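Local coordinates for protein 3-dehydroquinate dehydratase (Zymomonas mobilis subsp. mobilis, PDB 6SMF) that catalyses the dehydration of 3-dehydroquinate to 3-dehydroshikimate on the way to chorismate, probably as a trans elimination through an enolate intermediate, at residues V103-L108 with L128-G133; P16-L21 with I79-A84; G61-W66 with V90-A95; I12-N17 with V52-S57. All coordinates share one frame; numbering follows the deposited sequence.

Contact 1 (V103-L108 with L128-G133); sequences VIEVHL and LGTISG
E105 and T130 sit on neighbouring parallel strands, side chains alongside and pointing the same way. The hydroxyl OG1 of T130 donates to E105 OE1 (2.8 Å) on its anti side. E105 CG is anti to the backbone N (chi1 -168°) and the chain runs on extended, so OE2 can take the ring N-H of H107: NE2 to OE2 is 2.6 Å, the donor approaching from above the carboxylate plane. S121 OG is a second partner of OE2; with T130 on OE1, both oxygens are held. S132 OG lies at the ring edge of H107, 3.1 Å from CD2. Under this tight row an alternating parallel ladder knits the backbones, E105 N donating to G129 O (2.8 Å). The other face, though buried, is spaced more widely: I104 CG2 and I131 CG1 are 4.4 Å apart, and F134 of a neighbouring subunit packs on both residues. The ends, L128 and L108, are partly exposed. T130 to S132 pair antiparallel with that subunit, extending the sheet. H107, the predicted proton donor, bonds a citrate, probably from the crystallisation liquor, through ND1; its place at the carboxyl ends of strands in a parallel sheet of beta-alpha-beta units is typical of an active site.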
loop_
_atom_site.group_PDB
_atom_site.type_symbol
_atom_site.label_atom_id
_atom_site.label_comp_id
_atom_site.label_asym_id
_atom_site.label_seq_id
_atom_site.Cartn_x
_atom_site.Cartn_y
_atom_site.Cartn_z
ATOM N N VAL A 103 -29.880 -4.669 12.540
ATOM C CA VAL A 103 -29.065 -5.897 12.365
ATOM C C VAL A 103 -27.982 -5.932 13.455
ATOM O O VAL A 103 -27.278 -4.918 13.676
ATOM C CB VAL A 103 -28.464 -5.958 10.961
ATOM C CG1 VAL A 103 -27.636 -7.226 10.766
ATOM C CG2 VAL A 103 -29.533 -5.836 9.902
ATOM N N ILE A 104 -27.900 -7.063 14.143
ATOM C CA ILE A 104 -26.796 -7.394 15.082
ATOM C C ILE A 104 -25.872 -8.427 14.424
ATOM O O ILE A 104 -26.357 -9.533 14.027
ATOM C CB ILE A 104 -27.374 -7.902 16.397
ATOM C CG1 ILE A 104 -28.233 -6.829 17.045
ATOM C CG2 ILE A 104 -26.254 -8.360 17.311
ATOM C CD1 ILE A 104 -29.100 -7.373 18.146
ATOM N N GLU A 105 -24.599 -8.068 14.282
ATOM C CA GLU A 105 -23.560 -8.983 13.767
ATOM C C GLU A 105 -23.229 -9.966 14.882
ATOM O O GLU A 105 -23.031 -9.519 16.013
ATOM C CB GLU A 105 -22.309 -8.208 13.372
ATOM C CG GLU A 105 -21.312 -9.024 12.588
ATOM C CD GLU A 105 -20.040 -8.263 12.218
ATOM O OE1 GLU A 105 -19.848 -7.060 12.681
ATOM O OE2 GLU A 105 -19.228 -8.876 11.458
ATOM N N VAL A 106 -23.141 -11.250 14.544
ATOM C CA VAL A 106 -22.720 -12.331 15.468
ATOM C C VAL A 106 -21.608 -13.172 14.832
ATOM O O VAL A 106 -21.693 -13.486 13.648
ATOM C CB VAL A 106 -23.943 -13.164 15.866
ATOM C CG1 VAL A 106 -23.549 -14.538 16.313
ATOM C CG2 VAL A 106 -24.698 -12.454 16.960
ATOM N N HIS A 107 -20.592 -13.493 15.630
ATOM C CA HIS A 107 -19.570 -14.517 15.337
ATOM C C HIS A 107 -19.390 -15.389 16.585
ATOM O O HIS A 107 -19.305 -14.852 17.704
ATOM C CB HIS A 107 -18.221 -13.912 14.895
ATOM C CG HIS A 107 -18.377 -12.898 13.816
ATOM N ND1 HIS A 107 -18.693 -13.241 12.525
ATOM C CD2 HIS A 107 -18.288 -11.547 13.851
ATOM C CE1 HIS A 107 -18.734 -12.152 11.802
ATOM N NE2 HIS A 107 -18.501 -11.093 12.607
ATOM N N LEU A 108 -19.296 -16.694 16.358
ATOM C CA LEU A 108 -18.877 -17.677 17.364
ATOM C C LEU A 108 -17.470 -17.344 17.840
ATOM O O LEU A 108 -17.246 -17.313 19.054
ATOM C CB LEU A 108 -18.915 -19.058 16.712
ATOM C CG LEU A 108 -20.278 -19.563 16.237
ATOM C CD1 LEU A 108 -20.068 -20.714 15.254
ATOM C CD2 LEU A 108 -21.132 -20.006 17.429
ATOM N N LEU A 128 -25.939 -2.299 13.522
ATOM C CA LEU A 128 -26.132 -1.547 14.758
ATOM C C LEU A 128 -24.946 -1.867 15.658
ATOM O O LEU A 128 -24.396 -0.982 16.342
ATOM C CB LEU A 128 -27.444 -2.018 15.385
ATOM C CG LEU A 128 -27.756 -1.483 16.774
ATOM C CD1 LEU A 128 -28.115 -0.011 16.714
ATOM C CD2 LEU A 128 -28.889 -2.297 17.397
ATOM N N GLY A 129 -24.613 -3.140 15.719
ATOM C CA GLY A 129 -23.751 -3.669 16.790
ATOM C C GLY A 129 -23.263 -5.048 16.428
ATOM O O GLY A 129 -23.820 -5.612 15.462
ATOM N N THR A 130 -22.299 -5.542 17.213
ATOM C CA THR A 130 -21.520 -6.767 16.968
ATOM C C THR A 130 -21.294 -7.478 18.296
ATOM O O THR A 130 -20.836 -6.843 19.260
ATOM C CB THR A 130 -20.171 -6.415 16.325
ATOM O OG1 THR A 130 -20.459 -5.797 15.069
ATOM C CG2 THR A 130 -19.280 -7.612 16.088
ATOM N N ILE A 131 -21.545 -8.785 18.300
ATOM C CA ILE A 131 -21.180 -9.688 19.418
ATOM C C ILE A 131 -20.339 -10.817 18.835
ATOM O O ILE A 131 -20.836 -11.544 17.974
ATOM C CB ILE A 131 -22.429 -10.175 20.134
ATOM C CG1 ILE A 131 -23.289 -8.981 20.566
ATOM C CG2 ILE A 131 -22.010 -11.079 21.294
ATOM C CD1 ILE A 131 -24.574 -9.343 21.335
ATOM N N SER A 132 -19.098 -10.921 19.295
ATOM C CA SER A 132 -18.109 -11.890 18.783
ATOM C C SER A 132 -17.458 -12.647 19.927
ATOM O O SER A 132 -17.038 -11.990 20.865
ATOM C CB SER A 132 -17.038 -11.186 17.976
ATOM O OG SER A 132 -17.598 -10.696 16.784
ATOM N N GLY A 133 -17.273 -13.954 19.752
ATOM C CA GLY A 133 -16.183 -14.701 20.408
ATOM C C GLY A 133 -16.663 -15.576 21.529
ATOM O O GLY A 133 -15.797 -16.192 22.145
#

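Contact 2 (P16-L21 with I79-A84); sequences PNLNLL and ILNAAA
L18 and N81 meet in the wall of the probable substrate pocket, where the loops following two adjacent parallel strands face each other. The methyl CD1 of L18 sits squarely over one face of the N81 amide, 3.6 Å from CG and almost equally far from OD1 and ND2. With CG anti to the backbone N (chi1 -172°), the N81 side chain turns its oxygen back onto its own loop: OD1 accepts from A83 N (3.1 Å), an Asx turn. The amide nitrogen bonds Y139 OH and the bound citrate, probably a crystallisation component, so both ends of the group are held and its rotation is fixed.

Farther along, P16 packs on the turn. Its CD is 3.4 Å from A82 O and 3.9 Å from A83 CB, while P16 O lies only 3.2 Å from that same methyl, a snug fit without any direct hydrogen bond between the segments. A water supplies the polar link, donating to P16 O (3.2 Å) and accepting from N17 ND2 and from A84 N (3.1 Å). N17 and P16 also meet A91 of a neighbouring subunit, so this corner reaches the subunit interface. Two loops leaving the carboxyl ends of strands 9-14 and 77-81, whose following helices lie on opposite sides of the sheet, form the topological switch point where flavodoxin-like folds commonly place the active site.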
loop_
_atom_site.group_PDB
_atom_site.type_symbol
_atom_site.label_atom_id
_atom_site.label_comp_id
_atom_site.label_asym_id
_atom_site.label_seq_id
_atom_site.Cartn_x
_atom_site.Cartn_y
_atom_site.Cartn_z
ATOM N N PRO A 16 -22.428 -19.243 5.169
ATOM C CA PRO A 16 -21.883 -20.490 4.657
ATOM C C PRO A 16 -21.037 -21.197 5.714
ATOM O O PRO A 16 -20.418 -20.535 6.515
ATOM C CB PRO A 16 -21.047 -20.079 3.440
ATOM C CG PRO A 16 -20.732 -18.601 3.681
ATOM C CD PRO A 16 -21.894 -18.056 4.478
ATOM N N ASN A 17 -21.080 -22.526 5.666
ATOM C CA ASN A 17 -20.197 -23.444 6.408
ATOM C C ASN A 17 -20.613 -23.567 7.888
ATOM O O ASN A 17 -20.160 -24.514 8.578
ATOM C CB ASN A 17 -18.762 -23.011 6.166
ATOM C CG ASN A 17 -18.416 -23.048 4.696
ATOM O OD1 ASN A 17 -18.496 -24.117 4.075
ATOM N ND2 ASN A 17 -17.993 -21.909 4.165
ATOM N N LEU A 18 -21.467 -22.694 8.399
ATOM C CA LEU A 18 -21.907 -22.811 9.807
ATOM C C LEU A 18 -22.759 -24.072 9.989
ATOM O O LEU A 18 -22.808 -24.597 11.110
ATOM C CB LEU A 18 -22.680 -21.548 10.162
ATOM C CG LEU A 18 -21.814 -20.318 10.335
ATOM C CD1 LEU A 18 -22.651 -19.064 10.358
ATOM C CD2 LEU A 18 -21.033 -20.424 11.601
ATOM N N ASN A 19 -23.395 -24.534 8.910
ATOM C CA ASN A 19 -24.117 -25.834 8.881
ATOM C C ASN A 19 -23.178 -26.997 9.230
ATOM O O ASN A 19 -23.735 -28.053 9.588
ATOM C CB ASN A 19 -24.833 -26.041 7.541
ATOM C CG ASN A 19 -23.936 -25.975 6.327
ATOM O OD1 ASN A 19 -23.152 -25.032 6.198
ATOM N ND2 ASN A 19 -24.004 -26.989 5.469
ATOM N N LEU A 20 -21.846 -26.823 9.194
ATOM C CA LEU A 20 -20.850 -27.925 9.446
ATOM C C LEU A 20 -20.393 -27.959 10.908
ATOM O O LEU A 20 -19.633 -28.877 11.275
ATOM C CB LEU A 20 -19.600 -27.758 8.578
ATOM C CG LEU A 20 -19.819 -27.722 7.074
ATOM C CD1 LEU A 20 -18.481 -27.693 6.370
ATOM C CD2 LEU A 20 -20.616 -28.907 6.603
ATOM N N LEU A 21 -20.825 -26.978 11.689
ATOM C CA LEU A 21 -20.489 -26.847 13.122
ATOM C C LEU A 21 -20.695 -28.192 13.813
ATOM O O LEU A 21 -21.748 -28.787 13.619
ATOM C CB LEU A 21 -21.391 -25.762 13.709
ATOM C CG LEU A 21 -20.882 -24.945 14.892
ATOM C CD1 LEU A 21 -19.477 -24.379 14.683
ATOM C CD2 LEU A 21 -21.874 -23.822 15.163
ATOM N N ILE A 79 -30.467 -11.029 13.571
ATOM C CA ILE A 79 -29.160 -11.465 14.101
ATOM C C ILE A 79 -28.500 -12.145 12.913
ATOM O O ILE A 79 -29.133 -13.050 12.351
ATOM C CB ILE A 79 -29.362 -12.392 15.299
ATOM C CG1 ILE A 79 -30.009 -11.665 16.489
ATOM C CG2 ILE A 79 -28.059 -13.055 15.665
ATOM C CD1 ILE A 79 -30.593 -12.609 17.575
ATOM N N LEU A 80 -27.337 -11.648 12.491
ATOM C CA LEU A 80 -26.691 -12.075 11.227
ATOM C C LEU A 80 -25.265 -12.523 11.513
ATOM O O LEU A 80 -24.486 -11.733 12.038
ATOM C CB LEU A 80 -26.695 -10.914 10.228
ATOM C CG LEU A 80 -25.987 -11.206 8.912
ATOM C CD1 LEU A 80 -26.616 -12.421 8.215
ATOM C CD2 LEU A 80 -26.011 -9.963 8.023
ATOM N N ASN A 81 -24.989 -13.783 11.212
ATOM C CA ASN A 81 -23.634 -14.365 11.132
ATOM C C ASN A 81 -23.410 -14.714 9.660
ATOM O O ASN A 81 -23.818 -15.787 9.240
ATOM C CB ASN A 81 -23.507 -15.559 12.077
ATOM C CG ASN A 81 -22.079 -16.011 12.119
ATOM O OD1 ASN A 81 -21.334 -15.625 11.232
ATOM N ND2 ASN A 81 -21.698 -16.803 13.111
ATOM N N ALA A 82 -22.882 -13.788 8.874
ATOM C CA ALA A 82 -22.626 -13.955 7.425
ATOM C C ALA A 82 -21.419 -14.871 7.179
ATOM O O ALA A 82 -21.090 -15.097 6.031
ATOM C CB ALA A 82 -22.420 -12.596 6.807
ATOM N N ALA A 83 -20.777 -15.382 8.222
ATOM C CA ALA A 83 -19.550 -16.218 8.126
ATOM C C ALA A 83 -18.559 -15.559 7.143
ATOM O O ALA A 83 -18.320 -14.328 7.311
ATOM C CB ALA A 83 -19.895 -17.619 7.745
ATOM N N ALA A 84 -18.014 -16.279 6.147
ATOM C CA ALA A 84 -16.942 -15.715 5.286
ATOM C C ALA A 84 -17.456 -14.513 4.492
ATOM O O ALA A 84 -16.645 -13.711 4.133
ATOM C CB ALA A 84 -16.381 -16.739 4.345
HETATM O O HOH W 1 -17.506 -19.315 5.907
#

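Contact 3 (G61-W66 with V90-A95); sequences GALIDW and VAIYDA. With SO4 (sulfate ion), chain G.
I64 and I92 both set CG1 anti to the carbonyl carbon (chi1 -65° and -76°), and each chain then runs on roughly extended to CD1, so the longer branches swing into the gap between two helices. These helices lie almost parallel on one side of the flavodoxin-like sheet, their axes 9.7 Å apart.

I64 is the hub. Its CG1 meets I92 CG1 at 3.8 Å as the two side chains cross at a slant, its CD1 runs on to the methyl of A91 (3.6 Å), and its CG2 branch turns to A95 CB (4.1 Å). A91 and A95, one turn apart, thus offer small methyls to two branches of the same isoleucine. Nearer the sheet, the terminal methyls CD1 of L63 and I92 touch at 4.0 Å where those side chains also cross at a slant, and Y85 of the loop before helix 90-98 packs on both. The interface is wholly apolar.

The polar residues turn elsewhere: D94, predicted to bind substrate, makes a salt bridge with R118 of a neighbouring subunit, whose N58 also packs on I64. At the start of helix 60-72 a sulfate, probably from the crystallisation liquor, is bonded by H59 and G61 of three subunits. In this chain G61 N donates to sulfate O3 at 2.9 Å with an N-H...O angle of 153°.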
loop_
_atom_site.group_PDB
_atom_site.type_symbol
_atom_site.label_atom_id
_atom_site.label_comp_id
_atom_site.label_asym_id
_atom_site.label_seq_id
_atom_site.Cartn_x
_atom_site.Cartn_y
_atom_site.Cartn_z
ATOM N N GLY A 61 -26.615 -14.509 -1.968
ATOM C CA GLY A 61 -27.925 -14.023 -2.404
ATOM C C GLY A 61 -29.032 -14.380 -1.416
ATOM O O GLY A 61 -29.973 -13.536 -1.227
ATOM N N ALA A 62 -28.994 -15.586 -0.832
ATOM C CA ALA A 62 -30.017 -16.006 0.151
ATOM C C ALA A 62 -30.019 -15.047 1.350
ATOM O O ALA A 62 -31.091 -14.604 1.750
ATOM C CB ALA A 62 -29.831 -17.438 0.549
ATOM N N LEU A 63 -28.864 -14.676 1.881
ATOM C CA LEU A 63 -28.798 -13.777 3.067
ATOM C C LEU A 63 -29.435 -12.430 2.726
ATOM O O LEU A 63 -30.132 -11.850 3.588
ATOM C CB LEU A 63 -27.349 -13.643 3.513
ATOM C CG LEU A 63 -26.716 -14.970 3.913
ATOM C CD1 LEU A 63 -25.254 -14.811 4.197
ATOM C CD2 LEU A 63 -27.393 -15.536 5.123
ATOM N N ILE A 64 -29.247 -11.962 1.500
ATOM C CA ILE A 64 -29.812 -10.651 1.073
ATOM C C ILE A 64 -31.340 -10.800 0.969
ATOM O O ILE A 64 -32.054 -9.978 1.617
ATOM C CB ILE A 64 -29.145 -10.170 -0.217
ATOM C CG1 ILE A 64 -27.650 -9.891 0.020
ATOM C CG2 ILE A 64 -29.870 -8.972 -0.758
ATOM C CD1 ILE A 64 -26.788 -9.998 -1.225
ATOM N N ASP A 65 -31.822 -11.825 0.244
ATOM C CA ASP A 65 -33.287 -12.134 0.142
ATOM C C ASP A 65 -33.892 -12.102 1.554
ATOM O O ASP A 65 -34.884 -11.429 1.765
ATOM C CB ASP A 65 -33.579 -13.502 -0.495
ATOM C CG ASP A 65 -33.072 -13.757 -1.926
ATOM O OD1 ASP A 65 -32.938 -12.764 -2.730
ATOM O OD2 ASP A 65 -32.897 -14.961 -2.239
ATOM N N TRP A 66 -33.244 -12.760 2.516
ATOM C CA TRP A 66 -33.733 -12.913 3.916
ATOM C C TRP A 66 -33.693 -11.564 4.633
ATOM O O TRP A 66 -34.665 -11.227 5.293
ATOM C CB TRP A 66 -32.978 -14.017 4.675
ATOM C CG TRP A 66 -33.268 -15.373 4.118
ATOM C CD1 TRP A 66 -34.387 -15.745 3.428
ATOM C CD2 TRP A 66 -32.457 -16.548 4.207
ATOM N NE1 TRP A 66 -34.305 -17.051 3.042
ATOM C CE2 TRP A 66 -33.149 -17.579 3.530
ATOM C CE3 TRP A 66 -31.221 -16.842 4.786
ATOM C CZ2 TRP A 66 -32.648 -18.873 3.425
ATOM C CZ3 TRP A 66 -30.733 -18.130 4.700
ATOM C CH2 TRP A 66 -31.435 -19.126 4.023
ATOM N N VAL A 90 -20.043 -6.504 -0.087
ATOM C CA VAL A 90 -20.594 -5.144 -0.257
ATOM C C VAL A 90 -22.111 -5.257 -0.392
ATOM O O VAL A 90 -22.824 -4.373 0.143
ATOM C CB VAL A 90 -19.983 -4.431 -1.462
ATOM C CG1 VAL A 90 -20.615 -3.068 -1.665
ATOM C CG2 VAL A 90 -18.468 -4.277 -1.300
ATOM N N ALA A 91 -22.611 -6.332 -0.998
ATOM C CA ALA A 91 -24.059 -6.437 -1.279
ATOM C C ALA A 91 -24.806 -6.630 0.043
ATOM O O ALA A 91 -25.919 -6.028 0.156
ATOM C CB ALA A 91 -24.322 -7.547 -2.262
ATOM N N ILE A 92 -24.235 -7.399 1.001
ATOM C CA ILE A 92 -24.873 -7.553 2.340
ATOM C C ILE A 92 -24.802 -6.226 3.102
ATOM O O ILE A 92 -25.754 -5.890 3.802
ATOM C CB ILE A 92 -24.281 -8.727 3.116
ATOM C CG1 ILE A 92 -24.825 -10.041 2.554
ATOM C CG2 ILE A 92 -24.555 -8.641 4.609
ATOM C CD1 ILE A 92 -23.959 -11.227 2.938
ATOM N N TYR A 93 -23.707 -5.477 2.939
ATOM C CA TYR A 93 -23.524 -4.160 3.591
ATOM C C TYR A 93 -24.676 -3.261 3.117
ATOM O O TYR A 93 -25.309 -2.603 3.943
ATOM C CB TYR A 93 -22.118 -3.622 3.302
ATOM C CG TYR A 93 -21.954 -2.137 3.462
ATOM C CD1 TYR A 93 -21.574 -1.567 4.656
ATOM C CD2 TYR A 93 -22.171 -1.292 2.391
ATOM C CE1 TYR A 93 -21.434 -0.186 4.798
ATOM C CE2 TYR A 93 -22.031 0.070 2.508
ATOM C CZ TYR A 93 -21.662 0.643 3.703
ATOM O OH TYR A 93 -21.596 2.018 3.656
ATOM N N ASP A 94 -24.952 -3.260 1.814
ATOM C CA ASP A 94 -25.975 -2.373 1.204
ATOM C C ASP A 94 -27.375 -2.822 1.650
ATOM O O ASP A 94 -28.210 -1.914 1.951
ATOM C CB ASP A 94 -25.828 -2.365 -0.313
ATOM C CG ASP A 94 -24.878 -1.299 -0.791
ATOM O OD1 ASP A 94 -24.636 -0.330 -0.021
ATOM O OD2 ASP A 94 -24.471 -1.380 -1.949
ATOM N N ALA A 95 -27.619 -4.139 1.703
ATOM C CA ALA A 95 -28.903 -4.702 2.182
ATOM C C ALA A 95 -29.196 -4.198 3.599
ATOM O O ALA A 95 -30.258 -3.620 3.804
ATOM C CB ALA A 95 -28.878 -6.201 2.133
HETATM S S SO4 G . -25.438 -17.098 -5.320
HETATM O O1 SO4 G . -26.560 -17.894 -5.794
HETATM O O2 SO4 G . -24.963 -16.295 -6.437
HETATM O O3 SO4 G . -25.892 -16.235 -4.187
HETATM O O4 SO4 G . -24.356 -18.002 -4.891
#

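Contact 4 (I12-N17 with V52-S57); sequences ILNGPN and VEIRQS
I12 and I54 pair in register at one margin of the chain's parallel beta sheet, where strand 51-56 is outermost. The bonds alternate along the ladder, from I12 N to E53 O (2.8 Å) through R55 N to I12 O and on to S57 N with N14 O. Just beyond strand 9-14, the Q56 side chain adds a bond to the backbone at G15. It leaves with CG anti to the backbone N and bends sharply at the next bond (chi2 -86°), bringing NE2 to G15 O at 3.0 Å. The N-H points straight at that oxygen (174°), within the Q56 amide plane but from above the plane of the carbonyl. The same nitrogen bonds N58 OD1, so NE2 links the segment after strand 9-14 to N58, just after strand 51-56.

On the I12 face, I12 CD1 meets V52 CG2 at 3.4 Å as the two side chains cross, while N14 sends OD1 to Y139. On the other face L13 and R55 run alongside, CD2 to CB at 4.0 Å, before the extended arginine heads off to a salt bridge with E69 and a cation-pi contact with W66. Helix 34-48 covers I12, N14, I54 and Q56, helix 60-72 lies over L13 and S57, and strand 77-81 flanks strand 9-14 on the side away from strand 51-56.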
loop_
_atom_site.group_PDB
_atom_site.type_symbol
_atom_site.label_atom_id
_atom_site.label_comp_id
_atom_site.label_asym_id
_atom_site.label_seq_id
_atom_site.Cartn_x
_atom_site.Cartn_y
_atom_site.Cartn_z
ATOM N N ILE A 12 -32.837 -14.868 12.490
ATOM C CA ILE A 12 -31.455 -15.265 12.846
ATOM C C ILE A 12 -30.915 -15.979 11.618
ATOM O O ILE A 12 -31.439 -17.070 11.294
ATOM C CB ILE A 12 -31.443 -16.146 14.092
ATOM C CG1 ILE A 12 -32.154 -15.463 15.266
ATOM C CG2 ILE A 12 -30.019 -16.547 14.433
ATOM C CD1 ILE A 12 -32.132 -16.260 16.563
ATOM N N LEU A 13 -29.962 -15.339 10.944
ATOM C CA LEU A 13 -29.502 -15.753 9.608
ATOM C C LEU A 13 -28.039 -16.184 9.692
ATOM O O LEU A 13 -27.212 -15.381 10.133
ATOM C CB LEU A 13 -29.700 -14.581 8.651
ATOM C CG LEU A 13 -31.124 -14.069 8.503
ATOM C CD1 LEU A 13 -31.171 -12.873 7.553
ATOM C CD2 LEU A 13 -32.042 -15.168 8.012
ATOM N N ASN A 14 -27.766 -17.413 9.263
ATOM C CA ASN A 14 -26.432 -18.052 9.307
ATOM C C ASN A 14 -25.939 -18.237 7.870
ATOM O O ASN A 14 -26.688 -18.732 7.014
ATOM C CB ASN A 14 -26.447 -19.328 10.155
ATOM C CG ASN A 14 -26.687 -19.041 11.629
ATOM O OD1 ASN A 14 -25.911 -18.325 12.246
ATOM N ND2 ASN A 14 -27.768 -19.556 12.201
ATOM N N GLY A 15 -24.708 -17.801 7.621
ATOM C CA GLY A 15 -24.092 -17.905 6.302
ATOM C C GLY A 15 -23.360 -19.216 6.135
ATOM O O GLY A 15 -23.603 -20.194 6.841
ATOM N N PRO A 16 -22.428 -19.243 5.169
ATOM C CA PRO A 16 -21.883 -20.490 4.657
ATOM C C PRO A 16 -21.037 -21.197 5.714
ATOM O O PRO A 16 -20.418 -20.535 6.515
ATOM C CB PRO A 16 -21.047 -20.079 3.440
ATOM C CG PRO A 16 -20.732 -18.601 3.681
ATOM C CD PRO A 16 -21.894 -18.056 4.478
ATOM N N ASN A 17 -21.080 -22.526 5.666
ATOM C CA ASN A 17 -20.197 -23.444 6.408
ATOM C C ASN A 17 -20.613 -23.567 7.888
ATOM O O ASN A 17 -20.160 -24.514 8.578
ATOM C CB ASN A 17 -18.762 -23.011 6.166
ATOM C CG ASN A 17 -18.416 -23.048 4.696
ATOM O OD1 ASN A 17 -18.496 -24.117 4.075
ATOM N ND2 ASN A 17 -17.993 -21.909 4.165
ATOM N N VAL A 52 -38.719 -16.657 16.623
ATOM C CA VAL A 52 -37.318 -16.601 16.148
ATOM C C VAL A 52 -37.310 -17.389 14.838
ATOM O O VAL A 52 -37.823 -18.522 14.871
ATOM C CB VAL A 52 -36.448 -17.175 17.286
ATOM C CG1 VAL A 52 -35.912 -18.560 16.988
ATOM C CG2 VAL A 52 -35.351 -16.228 17.736
ATOM N N GLU A 53 -36.899 -16.797 13.711
ATOM C CA GLU A 53 -36.900 -17.526 12.418
ATOM C C GLU A 53 -35.449 -17.740 12.042
ATOM O O GLU A 53 -34.789 -16.751 11.733
ATOM C CB GLU A 53 -37.640 -16.835 11.273
ATOM C CG GLU A 53 -38.222 -17.861 10.308
ATOM C CD GLU A 53 -39.590 -18.295 10.802
ATOM O OE1 GLU A 53 -39.703 -19.358 11.437
ATOM O OE2 GLU A 53 -40.571 -17.537 10.602
ATOM N N ILE A 54 -34.995 -18.987 12.088
ATOM C CA ILE A 54 -33.565 -19.400 12.022
ATOM C C ILE A 54 -33.337 -20.080 10.673
ATOM O O ILE A 54 -34.012 -21.063 10.411
ATOM C CB ILE A 54 -33.211 -20.339 13.193
ATOM C CG1 ILE A 54 -33.637 -19.731 14.536
ATOM C CG2 ILE A 54 -31.735 -20.706 13.158
ATOM C CD1 ILE A 54 -33.143 -20.479 15.769
ATOM N N ARG A 55 -32.350 -19.609 9.917
ATOM C CA ARG A 55 -32.054 -20.064 8.547
ATOM C C ARG A 55 -30.533 -20.073 8.327
ATOM O O ARG A 55 -29.795 -19.322 9.011
ATOM C CB ARG A 55 -32.713 -19.075 7.587
ATOM C CG ARG A 55 -34.222 -19.069 7.715
ATOM C CD ARG A 55 -34.953 -18.233 6.684
ATOM N NE ARG A 55 -36.360 -18.356 7.076
ATOM C CZ ARG A 55 -37.396 -17.813 6.445
ATOM N NH1 ARG A 55 -37.248 -17.057 5.358
ATOM N NH2 ARG A 55 -38.585 -18.068 6.935
ATOM N N GLN A 56 -30.095 -20.854 7.349
ATOM C CA GLN A 56 -28.684 -20.994 6.958
ATOM C C GLN A 56 -28.661 -21.181 5.451
ATOM O O GLN A 56 -29.567 -21.842 4.929
ATOM C CB GLN A 56 -28.040 -22.180 7.676
ATOM C CG GLN A 56 -26.539 -22.233 7.495
ATOM C CD GLN A 56 -26.140 -22.945 6.224
ATOM O OE1 GLN A 56 -26.856 -23.857 5.771
ATOM N NE2 GLN A 56 -25.000 -22.526 5.666
ATOM N N SER A 57 -27.652 -20.627 4.794
ATOM C CA SER A 57 -27.395 -20.855 3.365
ATOM C C SER A 57 -25.916 -20.618 3.105
ATOM O O SER A 57 -25.303 -19.796 3.833
ATOM C CB SER A 57 -28.280 -19.991 2.510
ATOM O OG SER A 57 -27.904 -20.055 1.137
#

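Contacts 1, 2 and 4 follow one another across a single sheet. Strand 103-107 joins strand 77-81 by probable hydrogen bonds such as I104 O to L80 N (2.8 Å), and strand 77-81 joins strand 9-14 through the probable bond I79 O to L13 N (2.8 Å). Contacts 2 and 4 share P16 and N17, their centres 7 Å apart. Contact 3 backs this sheet: W66 CB touches L13 CD1 of contact 4 at 3.6 Å, and I92 CG2 touches L80 CD2 of contact 2 at 3.9 Å. The probable active site lies where contacts 1 and 2 meet. There the side chains of H107 and N81 approach to about 4 Å, and H107, L108 and N81 all bond the citrate.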